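Local coordinates for uncharacterized protein (Klebsiella pneumoniae, PDB 2A2L) that is of unknown function but belongs to the HbpS-like family of haem-degrading proteins, so a role in binding or breaking down haem is possible, at residues A[12-17]-A[46-51]; A[37-42]-A[118-123]. One frame throughout, in Å; residues are numbered along the deposited sequence.

Contact 1: A[12-17]-A[46-51]; sequences ITLAAA and TLLIQR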
ATOM      1  N   ILE A  12     -12.149 -17.404  21.233  1.00 33.46           N
ATOM      2  CA  ILE A  12     -13.542 -16.953  21.341  1.00 33.23           C
ATOM      3  C   ILE A  12     -14.317 -17.297  20.050  1.00 33.11           C
ATOM      4  O   ILE A  12     -13.718 -17.513  18.986  1.00 33.08           O
ATOM      5  CB  ILE A  12     -13.660 -15.430  21.764  1.00 33.23           C
ATOM      6  CG1 ILE A  12     -15.085 -15.078  22.229  1.00 33.31           C
ATOM      7  CG2 ILE A  12     -13.176 -14.488  20.666  1.00 33.12           C
ATOM      8  CD1 ILE A  12     -15.214 -13.794  23.076  1.00 33.10           C
ATOM      9  N   THR A  13     -15.639 -17.367  20.169  1.00 32.89           N
ATOM     10  CA  THR A  13     -16.510 -17.836  19.110  1.00 32.72           C
ATOM     11  C   THR A  13     -17.378 -16.700  18.563  1.00 32.67           C
ATOM     12  O   THR A  13     -17.492 -15.630  19.166  1.00 32.63           O
ATOM     13  CB  THR A  13     -17.454 -18.956  19.619  1.00 32.80           C
ATOM     14  OG1 THR A  13     -18.208 -18.471  20.743  1.00 32.64           O
ATOM     15  CG2 THR A  13     -16.653 -20.217  20.012  1.00 32.64           C
ATOM     16  N   LEU A  14     -17.991 -16.951  17.418  1.00 32.48           N
ATOM     17  CA  LEU A  14     -19.007 -16.081  16.894  1.00 32.36           C
ATOM     18  C   LEU A  14     -20.208 -15.990  17.852  1.00 32.29           C
ATOM     19  O   LEU A  14     -20.718 -14.906  18.124  1.00 32.28           O
ATOM     20  CB  LEU A  14     -19.438 -16.582  15.515  1.00 32.34           C
ATOM     21  CG  LEU A  14     -20.600 -15.867  14.837  1.00 32.34           C
ATOM     22  CD1 LEU A  14     -20.334 -14.374  14.768  1.00 38.55           C
ATOM     23  CD2 LEU A  14     -20.799 -16.450  13.451  1.00 33.94           C
ATOM     24  N   ALA A  15     -20.652 -17.127  18.362  1.00 32.15           N
ATOM     25  CA  ALA A  15     -21.728 -17.148  19.344  1.00 32.04           C
ATOM     26  C   ALA A  15     -21.558 -16.040  20.380  1.00 31.94           C
ATOM     27  O   ALA A  15     -22.409 -15.159  20.490  1.00 31.96           O
ATOM     28  CB  ALA A  15     -21.779 -18.508  20.021  1.00 32.01           C
ATOM     29  N   ALA A  16     -20.442 -16.096  21.110  1.00 31.80           N
ATOM     30  CA  ALA A  16     -20.068 -15.125  22.149  1.00 31.65           C
ATOM     31  C   ALA A  16     -19.907 -13.694  21.629  1.00 31.57           C
ATOM     32  O   ALA A  16     -20.386 -12.749  22.252  1.00 31.58           O
ATOM     33  CB  ALA A  16     -18.786 -15.571  22.819  1.00 31.63           C
ATOM     34  N   ALA A  17     -19.230 -13.551  20.489  1.00 31.44           N
ATOM     35  CA  ALA A  17     -19.141 -12.283  19.753  1.00 31.32           C
ATOM     36  C   ALA A  17     -20.509 -11.677  19.529  1.00 31.26           C
ATOM     37  O   ALA A  17     -20.715 -10.489  19.778  1.00 31.31           O
ATOM     38  CB  ALA A  17     -18.428 -12.478  18.419  1.00 31.25           C
ATOM     39  N   THR A  46     -10.684 -11.517  12.300  1.00 21.86           N
ATOM     40  CA  THR A  46     -11.960 -10.883  12.365  1.00 21.77           C
ATOM     41  C   THR A  46     -13.033 -11.947  12.529  1.00 21.70           C
ATOM     42  O   THR A  46     -13.141 -12.847  11.702  1.00 21.72           O
ATOM     43  CB  THR A  46     -12.212 -10.096  11.080  1.00 21.76           C
ATOM     44  OG1 THR A  46     -11.033  -9.374  10.735  1.00 21.87           O
ATOM     45  CG2 THR A  46     -13.349  -9.132  11.245  1.00 21.83           C
ATOM     46  N   LEU A  47     -13.790 -11.866  13.617  1.00 21.57           N
ATOM     47  CA  LEU A  47     -15.012 -12.655  13.755  1.00 21.45           C
ATOM     48  C   LEU A  47     -16.172 -11.758  13.385  1.00 21.40           C
ATOM     49  O   LEU A  47     -16.945 -12.086  12.506  1.00 21.41           O
ATOM     50  CB  LEU A  47     -15.194 -13.151  15.198  1.00 21.48           C
ATOM     51  CG  LEU A  47     -14.329 -14.292  15.716  1.00 21.26           C
ATOM     52  CD1 LEU A  47     -14.558 -14.504  17.222  1.00  6.38           C
ATOM     53  CD2 LEU A  47     -14.625 -15.558  14.948  1.00 12.40           C
ATOM     54  N   LEU A  48     -16.281 -10.615  14.056  1.00 21.31           N
ATOM     55  CA  LEU A  48     -17.411  -9.715  13.866  1.00 21.24           C
ATOM     56  C   LEU A  48     -16.955  -8.261  13.733  1.00 21.18           C
ATOM     57  O   LEU A  48     -16.057  -7.824  14.452  1.00 21.09           O
ATOM     58  CB  LEU A  48     -18.377  -9.834  15.034  1.00 21.25           C
ATOM     59  CG  LEU A  48     -19.764  -9.219  14.850  1.00 21.29           C
ATOM     60  CD1 LEU A  48     -20.787 -10.196  15.386  1.00 24.99           C
ATOM     61  CD2 LEU A  48     -19.863  -7.901  15.598  1.00 25.67           C
ATOM     62  N   ILE A  49     -17.593  -7.531  12.813  1.00 21.08           N
ATOM     63  CA  ILE A  49     -17.624  -6.056  12.830  1.00 21.04           C
ATOM     64  C   ILE A  49     -19.048  -5.548  12.657  1.00 21.00           C
ATOM     65  O   ILE A  49     -19.704  -5.913  11.700  1.00 21.04           O
ATOM     66  CB  ILE A  49     -16.793  -5.464  11.688  1.00 20.97           C
ATOM     67  CG1 ILE A  49     -15.325  -5.810  11.857  1.00 20.96           C
ATOM     68  CG2 ILE A  49     -17.027  -3.949  11.554  1.00 21.02           C
ATOM     69  CD1 ILE A  49     -14.469  -5.445  10.628  1.00 36.14           C
ATOM     70  N   GLN A  50     -19.509  -4.691  13.562  1.00 20.98           N
ATOM     71  CA  GLN A  50     -20.879  -4.199  13.536  1.00 20.94           C
ATOM     72  C   GLN A  50     -21.004  -2.695  13.768  1.00 20.97           C
ATOM     73  O   GLN A  50     -20.629  -2.191  14.831  1.00 20.93           O
ATOM     74  CB  GLN A  50     -21.696  -4.924  14.594  1.00 20.94           C
ATOM     75  CG  GLN A  50     -23.111  -4.459  14.671  1.00 20.82           C
ATOM     76  CD  GLN A  50     -23.939  -5.305  15.578  1.00 22.58           C
ATOM     77  OE1 GLN A  50     -24.307  -6.421  15.215  1.00 18.34           O
ATOM     78  NE2 GLN A  50     -24.239  -4.791  16.775  1.00 24.18           N
ATOM     79  N   ARG A  51     -21.543  -1.996  12.771  1.00 21.01           N
ATOM     80  CA  ARG A  51     -21.612  -0.539  12.791  1.00 21.14           C
ATOM     81  C   ARG A  51     -23.046  -0.003  12.945  1.00 21.16           C
ATOM     82  O   ARG A  51     -23.907  -0.220  12.092  1.00 21.08           O
ATOM     83  CB  ARG A  51     -20.912   0.093  11.580  1.00 21.08           C
ATOM     84  CG  ARG A  51     -21.003   1.623  11.592  1.00 21.14           C
ATOM     85  CD  ARG A  51     -20.190   2.309  10.500  1.00 21.33           C
ATOM     86  NE  ARG A  51     -20.911   2.385   9.220  1.00 37.51           N
ATOM     87  CZ  ARG A  51     -21.875   3.261   8.934  1.00 31.91           C
ATOM     88  NH1 ARG A  51     -22.270   4.162   9.830  1.00 36.61           N
ATOM     89  NH2 ARG A  51     -22.450   3.241   7.738  1.00 26.96           N
TER
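Leu47 is the main bump of this contact, and the hollow it enters lies where strand 6-12 gives way to helix 14-30. Its CG stands anti to the carbonyl carbon (chi1 -74°), and the extended second torsion sends CD1 into the corner formed by the backbone of 12-14. That methyl lies 3.6 Å from Ile12 O and 3.7 Å from Thr13 O, and it also meets CG2 of Ile12, the two side chains crossing obliquely. The next bump, Leu48, approaches the first turn of the helix: its CD1 meets Leu14 CD1 tip to tip at 4.2 Å, while its CB lies 4.3 Å from the CB of Ala17, which points at the strand; Ala17 CA and Leu48 CA are 6.7 Å apart, one of the nearest backbone approaches. No hydrogen bond joins the segments. Two consecutive leucines can both face segment 12-17 because Leu47 and Leu48 pair together with Val39 in a classic beta bulge. The helix start is fixed by Thr13 as N-cap, whose OG1 accepts from Ala16 N at 3.3 Å in a nearly straight bond (173°) and also bonds to Asn4 O of a third subunit. Strand 46-51 thus packs against the start of helix 14-30, with strand 36-41 beside it; along its other edge, Leu48 to Gln50 continue the sheet antiparallel into a second subunit.

Contact 2: A[37-42]-A[118-123]; sequences FSVVDR and GAVGVS
Phe37 and Val120 form the apolar centre, crossing obliquely with Phe37 CE1 3.7 Å from Val120 CB. With CG anti to the backbone N (chi1 -178°), the ring leans over the neighbouring strand, and Val122 CG2 meets its edge at CD1, 3.6 Å away. Val39 lies alongside Val120 on this same face, pointing the same way; helices 14-30 and 127-143 cover it. On the other face, beneath helix 59-72, Val40 CG2 reaches Ala119 CB at 4.0 Å, and Ser38 OG and Gly121 O both bond to Ser63 OG of that helix. Between the faces, Ser38 pairs with Gly121 and Val40 with Ala119, each through two backbone bonds. Those donated by Ser38 N to Gly121 O (2.8 Å) and by Val40 N to Ala119 O (2.9 Å) lie in the carbonyl planes, whereas the return bonds reach their acceptors from above the plane. At the polar edge, partly exposed Asp41 bonds Gly43 N and Asn45 N through OD1 and Arg51 of a second subunit, in a salt bridge, through OD2. The N-to-C directions of 37-41 and 118-123 differ by 164°; residues 37-40 and 119-122 form a regular antiparallel ladder within the sheet 46-51, 36-41, 116-123, 107-111, helices on both faces, consistent with the HbpS-like family (GAF clan).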
ATOM      1  N   PHE A  37     -18.571  -1.882  16.795  1.00 24.75           N
ATOM      2  CA  PHE A  37     -18.059  -2.943  17.675  1.00 24.44           C
ATOM      3  C   PHE A  37     -17.375  -4.001  16.840  1.00 24.29           C
ATOM      4  O   PHE A  37     -17.897  -4.427  15.798  1.00 24.21           O
ATOM      5  CB  PHE A  37     -19.190  -3.610  18.463  1.00 24.47           C
ATOM      6  CG  PHE A  37     -18.728  -4.692  19.438  1.00 24.41           C
ATOM      7  CD1 PHE A  37     -17.830  -4.387  20.482  1.00 23.86           C
ATOM      8  CD2 PHE A  37     -19.227  -6.001  19.337  1.00 21.78           C
ATOM      9  CE1 PHE A  37     -17.404  -5.370  21.403  1.00 10.53           C
ATOM     10  CE2 PHE A  37     -18.826  -7.013  20.255  1.00 10.47           C
ATOM     11  CZ  PHE A  37     -17.914  -6.697  21.297  1.00 17.84           C
ATOM     12  N   SER A  38     -16.204  -4.427  17.297  1.00 24.03           N
ATOM     13  CA  SER A  38     -15.488  -5.503  16.621  1.00 23.78           C
ATOM     14  C   SER A  38     -15.030  -6.528  17.614  1.00 23.64           C
ATOM     15  O   SER A  38     -14.827  -6.188  18.768  1.00 23.58           O
ATOM     16  CB  SER A  38     -14.328  -4.967  15.820  1.00 23.74           C
ATOM     17  OG  SER A  38     -14.790  -3.949  14.965  1.00 23.69           O
ATOM     18  N   VAL A  39     -14.921  -7.781  17.158  1.00 23.45           N
ATOM     19  CA  VAL A  39     -14.333  -8.878  17.924  1.00 23.29           C
ATOM     20  C   VAL A  39     -13.450  -9.678  17.003  1.00 23.23           C
ATOM     21  O   VAL A  39     -13.864 -10.060  15.916  1.00 23.22           O
ATOM     22  CB  VAL A  39     -15.381  -9.894  18.512  1.00 23.33           C
ATOM     23  CG1 VAL A  39     -14.662 -10.957  19.393  1.00 23.20           C
ATOM     24  CG2 VAL A  39     -16.449  -9.201  19.329  1.00 23.12           C
ATOM     25  N   VAL A  40     -12.231  -9.947  17.453  1.00 23.15           N
ATOM     26  CA  VAL A  40     -11.330 -10.841  16.732  1.00 23.04           C
ATOM     27  C   VAL A  40     -11.188 -12.139  17.513  1.00 23.03           C
ATOM     28  O   VAL A  40     -11.274 -12.145  18.750  1.00 22.94           O
ATOM     29  CB  VAL A  40      -9.946 -10.185  16.485  1.00 23.11           C
ATOM     30  CG1 VAL A  40     -10.093  -8.997  15.500  1.00 22.99           C
ATOM     31  CG2 VAL A  40      -9.302  -9.715  17.811  1.00 23.03           C
ATOM     32  N   ASP A  41     -10.988 -13.242  16.798  1.00 22.94           N
ATOM     33  CA  ASP A  41     -10.645 -14.494  17.477  1.00 22.88           C
ATOM     34  C   ASP A  41      -9.187 -14.530  17.989  1.00 22.82           C
ATOM     35  O   ASP A  41      -8.454 -13.529  17.886  1.00 22.76           O
ATOM     36  CB  ASP A  41     -11.013 -15.707  16.619  1.00 22.87           C
ATOM     37  CG  ASP A  41     -10.078 -15.925  15.434  1.00 22.94           C
ATOM     38  OD1 ASP A  41      -8.926 -15.438  15.454  1.00 33.87           O
ATOM     39  OD2 ASP A  41     -10.488 -16.650  14.496  1.00 23.71           O
ATOM     40  N   ARG A  42      -8.786 -15.684  18.526  1.00 22.72           N
ATOM     41  CA  ARG A  42      -7.503 -15.872  19.243  1.00 22.63           C
ATOM     42  C   ARG A  42      -6.221 -15.601  18.417  1.00 22.58           C
ATOM     43  O   ARG A  42      -5.159 -15.248  18.963  1.00 22.50           O
ATOM     44  CB  ARG A  42      -7.483 -17.296  19.799  1.00 22.64           C
ATOM     45  CG  ARG A  42      -6.232 -17.740  20.519  1.00 22.67           C
ATOM     46  CD  ARG A  42      -5.271 -18.484  19.603  1.00 23.33           C
ATOM     47  NE  ARG A  42      -3.896 -18.243  20.019  1.00 13.72           N
ATOM     48  CZ  ARG A  42      -3.535 -18.058  21.280  1.00 22.43           C
ATOM     49  NH1 ARG A  42      -4.433 -18.103  22.247  1.00 21.36           N
ATOM     50  NH2 ARG A  42      -2.263 -17.828  21.580  1.00 60.60           N
ATOM     51  N   GLY A 118      -8.852 -13.900  22.346  1.00 27.09           N
ATOM     52  CA  GLY A 118      -9.420 -12.956  21.402  1.00 27.01           C
ATOM     53  C   GLY A 118      -9.362 -11.563  21.979  1.00 26.97           C
ATOM     54  O   GLY A 118      -8.705 -11.344  23.000  1.00 26.95           O
ATOM     55  N   ALA A 119     -10.044 -10.626  21.323  1.00 26.93           N
ATOM     56  CA  ALA A 119     -10.201  -9.274  21.843  1.00 26.89           C
ATOM     57  C   ALA A 119     -11.387  -8.545  21.238  1.00 26.88           C
ATOM     58  O   ALA A 119     -11.929  -8.961  20.211  1.00 26.90           O
ATOM     59  CB  ALA A 119      -8.959  -8.481  21.594  1.00 26.91           C
ATOM     60  N   VAL A 120     -11.778  -7.450  21.887  1.00 26.83           N
ATOM     61  CA  VAL A 120     -12.857  -6.596  21.409  1.00 26.77           C
ATOM     62  C   VAL A 120     -12.323  -5.191  21.149  1.00 26.78           C
ATOM     63  O   VAL A 120     -11.247  -4.830  21.611  1.00 26.70           O
ATOM     64  CB  VAL A 120     -14.079  -6.554  22.415  1.00 26.85           C
ATOM     65  CG1 VAL A 120     -14.588  -7.966  22.752  1.00 26.69           C
ATOM     66  CG2 VAL A 120     -13.713  -5.804  23.716  1.00 26.76           C
ATOM     67  N   GLY A 121     -13.087  -4.419  20.391  1.00 26.77           N
ATOM     68  CA  GLY A 121     -12.743  -3.049  20.030  1.00 26.81           C
ATOM     69  C   GLY A 121     -14.020  -2.244  19.814  1.00 26.87           C
ATOM     70  O   GLY A 121     -14.948  -2.709  19.153  1.00 26.86           O
ATOM     71  N   VAL A 122     -14.082  -1.049  20.402  1.00 26.91           N
ATOM     72  CA  VAL A 122     -15.225  -0.133  20.232  1.00 26.95           C
ATOM     73  C   VAL A 122     -14.693   1.220  19.761  1.00 26.97           C
ATOM     74  O   VAL A 122     -13.652   1.685  20.223  1.00 27.00           O
ATOM     75  CB  VAL A 122     -16.024   0.038  21.563  1.00 26.93           C
ATOM     76  CG1 VAL A 122     -17.081   1.139  21.454  1.00 27.00           C
ATOM     77  CG2 VAL A 122     -16.718  -1.250  21.935  1.00 26.95           C
ATOM     78  N   SER A 123     -15.387   1.845  18.825  1.00 27.04           N
ATOM     79  CA  SER A 123     -14.968   3.155  18.351  1.00 27.09           C
ATOM     80  C   SER A 123     -16.181   3.975  17.991  1.00 27.18           C
ATOM     81  O   SER A 123     -17.197   3.419  17.597  1.00 27.18           O
ATOM     82  CB  SER A 123     -14.034   3.028  17.152  1.00 27.08           C
ATOM     83  OG  SER A 123     -13.550   4.294  16.750  1.00 26.97           O
TER

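Contact 1 and contact 2 are centred 7 Å apart and share one sheet, in which strand 36-41 stands between 46-51 and 116-123. Backbone pairs join them: Gln50 N to Phe37 O at 2.8 Å and Leu47 N to Val39 O at 2.9 Å, both probable hydrogen bonds. Ile12 CG2 also packs on Val40 O at 3.6 Å, so the end of strand 6-12, just ahead of helix 14-30, touches both pairs of segments. Leu48 O packs on Ser38 CB, likewise at 3.6 Å. Contact 2 lies nearer the middle of the chain, its centre about 4 Å from the chain's centre against about 11 Å for contact 1, which adjoins the second subunit.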